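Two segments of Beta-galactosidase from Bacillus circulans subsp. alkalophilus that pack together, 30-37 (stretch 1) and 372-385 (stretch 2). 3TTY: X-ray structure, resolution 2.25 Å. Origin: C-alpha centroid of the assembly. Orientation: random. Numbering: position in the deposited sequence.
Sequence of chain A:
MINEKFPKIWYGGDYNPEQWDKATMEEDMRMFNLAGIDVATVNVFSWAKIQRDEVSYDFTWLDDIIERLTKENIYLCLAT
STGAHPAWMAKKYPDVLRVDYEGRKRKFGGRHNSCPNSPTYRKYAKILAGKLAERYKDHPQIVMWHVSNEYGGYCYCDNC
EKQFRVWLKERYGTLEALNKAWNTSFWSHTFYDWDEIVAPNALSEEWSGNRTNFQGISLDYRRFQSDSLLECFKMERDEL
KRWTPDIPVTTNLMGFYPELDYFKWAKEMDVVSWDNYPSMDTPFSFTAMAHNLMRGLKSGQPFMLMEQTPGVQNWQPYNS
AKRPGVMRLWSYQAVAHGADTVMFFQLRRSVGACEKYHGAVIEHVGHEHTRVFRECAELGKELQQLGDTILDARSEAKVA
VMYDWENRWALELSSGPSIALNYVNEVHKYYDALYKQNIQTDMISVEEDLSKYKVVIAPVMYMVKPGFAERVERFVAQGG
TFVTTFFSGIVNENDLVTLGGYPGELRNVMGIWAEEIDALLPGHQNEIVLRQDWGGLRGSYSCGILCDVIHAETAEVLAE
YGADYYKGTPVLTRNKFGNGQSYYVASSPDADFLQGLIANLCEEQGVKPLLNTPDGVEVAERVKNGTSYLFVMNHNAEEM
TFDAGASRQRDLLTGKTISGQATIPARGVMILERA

Stretch 1 30-37: RMFNLAGI
Stretch 2, residues 372-385: VFRECAELGKELQQ

Stretch 2 is helical throughout, from Val372 to Gln385, and the helix extends beyond it in both directions. Its backbone bonds run regularly from i to i-4, from Cys376 N to Val372 O (3.1 Å) through to Gln385 N to Lys381 O (3.0 Å). Stretch 1 opens with the end of a helix that begins before Arg30, and finishes in a turn and loop at Gly36 and Ile37. Gly36 leaves helical geometry with phi/psi 67/32, and Ile37 follows in an extended conformation at -83/123. The turn is a Schellman motif: Ile37 N bonds Phe32 O at 2.9 Å and Gly36 N bonds Asn33 O at 3.2 Å. The two helix axes approach to 9.0 Å, with 58° between their N-to-C directions. Nearest CA pairs set the register: Ala35 CA lies 3.9 Å from Ala377 CA, and Gly36 CA lies 4.7 Å from Gly380 CA. The contact buries 342 Å² in all. No direct hydrogen bond crosses it.

Val372 does not reach stretch 1. Phe373 is buried and gives the largest covered area of stretch 2. Its CA-to-CB bond points sideways, but chi1 t (-172°) and chi2 100° bring the ring end nearer. Phe373 CZ is 3.4 Å from Met31 O, 4.1 Å from Leu34 CB and 3.8 Å from Ala35 CB. Met31 O and Leu34 CB sit at the ring edge, near its plane. Met31 (m, t, m) is buried and apolar; its CB meets Phe373 CE1 at 3.8 Å while its end leads away. Its SD lies 5.3 Å from the Phe373 ring centroid, in an oblique position. Leu34 (chi1 m, chi2 t) packs its CB there although it is exposed.

Arg374 and Glu375 are out of reach. Cys376, with chi1 m, contributes mainly backbone: its O is 3.9 Å from Ala35 O. Ala377 and buried Ala35 suit the close approach of their CA atoms because each side chain is a single methyl. Ala377 CB is 4.4 Å from Ala35 CB and 4.1 Å from Leu34 O. Two carbonyls cannot hydrogen-bond each other, so water 1 links them, donating to Leu34 O at 3.1 Å and to Ala377 O at 2.8 Å.

Glu378 points away and Leu379 makes no contact. Gly380 is where the fit is tightest. Gly380 CA is 3.3 Å from Ala35 O, a CA-H...O contact with an angle of 173° at the hydrogen. A CB at Gly380 would point toward stretch 1 and lie 1.8 Å from Ala35 O, a clash, so glycine fits this site. Water 2 donates to Gly36 O at 2.6 Å and to Gly380 O at 3.1 Å, forming a second bridge.

Lys381 leads its side chain away, and Glu382 is out of reach. The CA-to-CB bond of Leu383 points toward stretch 1, but the side chain makes no contact with it. Gln384 also points toward it, with chi1 m, chi2 t and chi3 -17°. Its NE2 packs 3.5 Å from Gly36 CA. The positive phi of Gly36 by itself favours glycine, and an ideal CB there would lie only 3.1 Å from Gln384 NE2. Gln385 makes no contact.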

# COMPACT_ATOMS: atom_id res chain seq x y z
N ARG A 30 18.08 -12.14 -43.32
CA ARG A 30 19.53 -12.27 -43.38
C ARG A 30 20.08 -12.63 -42.00
O ARG A 30 20.85 -13.57 -41.86
CB ARG A 30 20.20 -11.00 -43.93
CG ARG A 30 21.73 -11.10 -44.02
CD ARG A 30 22.40 -9.79 -44.48
NE ARG A 30 22.32 -8.76 -43.44
CZ ARG A 30 23.12 -8.71 -42.37
NH1 ARG A 30 24.06 -9.64 -42.19
NH2 ARG A 30 22.96 -7.75 -41.48
N MET A 31 19.67 -11.88 -40.98
CA MET A 31 20.13 -12.14 -39.61
C MET A 31 19.58 -13.44 -39.01
O MET A 31 20.28 -14.13 -38.26
CB MET A 31 19.89 -10.92 -38.70
CG MET A 31 20.89 -9.77 -38.96
SD MET A 31 20.72 -8.23 -38.03
CE MET A 31 19.55 -7.33 -39.04
N PHE A 32 18.33 -13.80 -39.35
CA PHE A 32 17.75 -15.06 -38.87
C PHE A 32 18.58 -16.24 -39.38
O PHE A 32 18.82 -17.20 -38.66
CB PHE A 32 16.27 -15.21 -39.28
CG PHE A 32 15.33 -14.21 -38.62
CD1 PHE A 32 15.77 -13.39 -37.59
CD2 PHE A 32 14.01 -14.09 -39.04
CE1 PHE A 32 14.91 -12.47 -36.99
CE2 PHE A 32 13.15 -13.17 -38.45
CZ PHE A 32 13.60 -12.36 -37.42
N ASN A 33 19.04 -16.15 -40.63
CA ASN A 33 19.89 -17.21 -41.17
C ASN A 33 21.25 -17.28 -40.48
O ASN A 33 21.72 -18.36 -40.16
CB ASN A 33 20.03 -17.07 -42.70
CG ASN A 33 18.74 -17.41 -43.44
OD1 ASN A 33 18.08 -18.42 -43.15
ND2 ASN A 33 18.35 -16.56 -44.39
N LEU A 34 21.85 -16.12 -40.22
CA LEU A 34 23.08 -16.05 -39.44
C LEU A 34 22.93 -16.71 -38.08
O LEU A 34 23.85 -17.36 -37.59
CB LEU A 34 23.52 -14.61 -39.24
CG LEU A 34 24.01 -13.87 -40.49
CD1 LEU A 34 24.53 -12.49 -40.11
CD2 LEU A 34 25.08 -14.69 -41.19
N ALA A 35 21.77 -16.53 -37.45
CA ALA A 35 21.56 -17.02 -36.08
C ALA A 35 20.97 -18.43 -36.01
O ALA A 35 20.81 -18.98 -34.92
CB ALA A 35 20.70 -16.03 -35.29
N GLY A 36 20.67 -19.02 -37.17
CA GLY A 36 20.08 -20.35 -37.21
C GLY A 36 18.67 -20.37 -36.65
O GLY A 36 18.24 -21.37 -36.07
N ILE A 37 17.95 -19.26 -36.83
CA ILE A 37 16.55 -19.16 -36.44
C ILE A 37 15.67 -19.73 -37.54
O ILE A 37 15.73 -19.28 -38.69
CB ILE A 37 16.17 -17.69 -36.14
CG1 ILE A 37 16.62 -17.34 -34.72
CG2 ILE A 37 14.65 -17.46 -36.32
CD1 ILE A 37 16.77 -15.86 -34.46
N VAL A 372 24.46 -9.88 -27.33
CA VAL A 372 23.22 -10.64 -27.36
C VAL A 372 23.05 -11.46 -28.64
O VAL A 372 22.69 -12.64 -28.59
CB VAL A 372 21.97 -9.73 -27.16
CG1 VAL A 372 20.70 -10.49 -27.51
CG2 VAL A 372 21.92 -9.23 -25.73
N PHE A 373 23.30 -10.84 -29.80
CA PHE A 373 23.12 -11.55 -31.05
C PHE A 373 24.06 -12.75 -31.17
O PHE A 373 23.65 -13.83 -31.59
CB PHE A 373 23.26 -10.65 -32.27
CG PHE A 373 22.89 -11.32 -33.55
CD1 PHE A 373 21.64 -11.09 -34.13
CD2 PHE A 373 23.76 -12.21 -34.16
CE1 PHE A 373 21.29 -11.73 -35.30
CE2 PHE A 373 23.40 -12.85 -35.33
CZ PHE A 373 22.16 -12.61 -35.90
N ARG A 374 25.32 -12.55 -30.79
CA ARG A 374 26.31 -13.61 -30.90
C ARG A 374 25.96 -14.81 -30.04
O ARG A 374 26.14 -15.96 -30.46
CB ARG A 374 27.70 -13.09 -30.52
CG ARG A 374 28.19 -11.97 -31.43
CD ARG A 374 29.52 -11.43 -30.96
NE ARG A 374 29.88 -10.22 -31.68
CZ ARG A 374 30.01 -9.03 -31.12
NH1 ARG A 374 29.82 -8.89 -29.81
NH2 ARG A 374 30.34 -7.97 -31.85
N GLU A 375 25.44 -14.55 -28.84
CA GLU A 375 25.04 -15.62 -27.94
C GLU A 375 23.84 -16.36 -28.51
O GLU A 375 23.74 -17.58 -28.40
CB GLU A 375 24.77 -15.09 -26.53
CG GLU A 375 26.01 -14.49 -25.86
CD GLU A 375 25.82 -14.23 -24.38
OE1 GLU A 375 25.10 -15.01 -23.71
OE2 GLU A 375 26.41 -13.24 -23.88
N CYS A 376 22.94 -15.63 -29.16
CA CYS A 376 21.83 -16.27 -29.85
C CYS A 376 22.34 -17.13 -31.01
O CYS A 376 21.86 -18.25 -31.21
CB CYS A 376 20.82 -15.23 -30.34
SG CYS A 376 19.89 -14.42 -28.99
N ALA A 377 23.31 -16.60 -31.76
CA ALA A 377 23.82 -17.29 -32.94
C ALA A 377 24.48 -18.59 -32.53
O ALA A 377 24.25 -19.63 -33.14
CB ALA A 377 24.81 -16.41 -33.70
N GLU A 378 25.27 -18.52 -31.47
CA GLU A 378 26.00 -19.68 -30.96
C GLU A 378 25.04 -20.80 -30.60
O GLU A 378 25.25 -21.95 -30.97
CB GLU A 378 26.85 -19.27 -29.75
CG GLU A 378 27.60 -20.43 -29.10
CD GLU A 378 28.12 -20.11 -27.69
OE1 GLU A 378 29.10 -20.77 -27.25
OE2 GLU A 378 27.55 -19.23 -27.00
N LEU A 379 23.98 -20.47 -29.86
CA LEU A 379 22.98 -21.45 -29.45
C LEU A 379 22.29 -21.99 -30.68
O LEU A 379 22.09 -23.19 -30.83
CB LEU A 379 21.95 -20.80 -28.54
CG LEU A 379 21.20 -21.60 -27.48
CD1 LEU A 379 19.86 -20.91 -27.21
CD2 LEU A 379 21.00 -23.06 -27.86
N GLY A 380 21.91 -21.08 -31.58
CA GLY A 380 21.30 -21.46 -32.84
C GLY A 380 22.11 -22.54 -33.54
O GLY A 380 21.55 -23.52 -34.05
N LYS A 381 23.43 -22.38 -33.55
CA LYS A 381 24.31 -23.36 -34.19
C LYS A 381 24.26 -24.75 -33.51
O LYS A 381 24.11 -25.76 -34.18
CB LYS A 381 25.75 -22.84 -34.27
CG LYS A 381 26.70 -23.69 -35.12
CD LYS A 381 27.96 -22.90 -35.47
CE LYS A 381 28.95 -23.71 -36.29
NZ LYS A 381 30.14 -22.88 -36.69
N GLU A 382 24.41 -24.78 -32.19
CA GLU A 382 24.30 -26.03 -31.44
C GLU A 382 22.96 -26.74 -31.69
O GLU A 382 22.92 -27.94 -31.93
CB GLU A 382 24.50 -25.78 -29.94
CG GLU A 382 25.88 -25.24 -29.59
CD GLU A 382 26.02 -24.86 -28.13
OE1 GLU A 382 24.99 -24.76 -27.43
OE2 GLU A 382 27.17 -24.66 -27.68
N LEU A 383 21.88 -25.98 -31.65
CA LEU A 383 20.56 -26.56 -31.89
C LEU A 383 20.50 -27.23 -33.26
O LEU A 383 19.91 -28.29 -33.41
CB LEU A 383 19.46 -25.52 -31.73
CG LEU A 383 18.86 -25.42 -30.33
CD1 LEU A 383 19.65 -26.22 -29.29
CD2 LEU A 383 18.74 -23.97 -29.93
N GLN A 384 21.11 -26.60 -34.26
CA GLN A 384 21.18 -27.22 -35.58
C GLN A 384 21.96 -28.53 -35.52
O GLN A 384 21.54 -29.54 -36.08
CB GLN A 384 21.80 -26.27 -36.60
CG GLN A 384 20.81 -25.29 -37.17
CD GLN A 384 21.48 -24.16 -37.90
OE1 GLN A 384 22.67 -23.93 -37.73
NE2 GLN A 384 20.72 -23.44 -38.73
N GLN A 385 23.09 -28.51 -34.81
CA GLN A 385 23.96 -29.67 -34.69
C GLN A 385 23.30 -30.81 -33.90
O GLN A 385 23.62 -31.98 -34.13
CB GLN A 385 25.29 -29.28 -34.06
CG GLN A 385 26.09 -28.28 -34.89
CD GLN A 385 27.29 -27.69 -34.15
OE1 GLN A 385 28.16 -27.07 -34.76
NE2 GLN A 385 27.32 -27.86 -32.82
O HOH W 1 24.37 -19.90 -35.89
O HOH W 2 18.56 -23.67 -34.96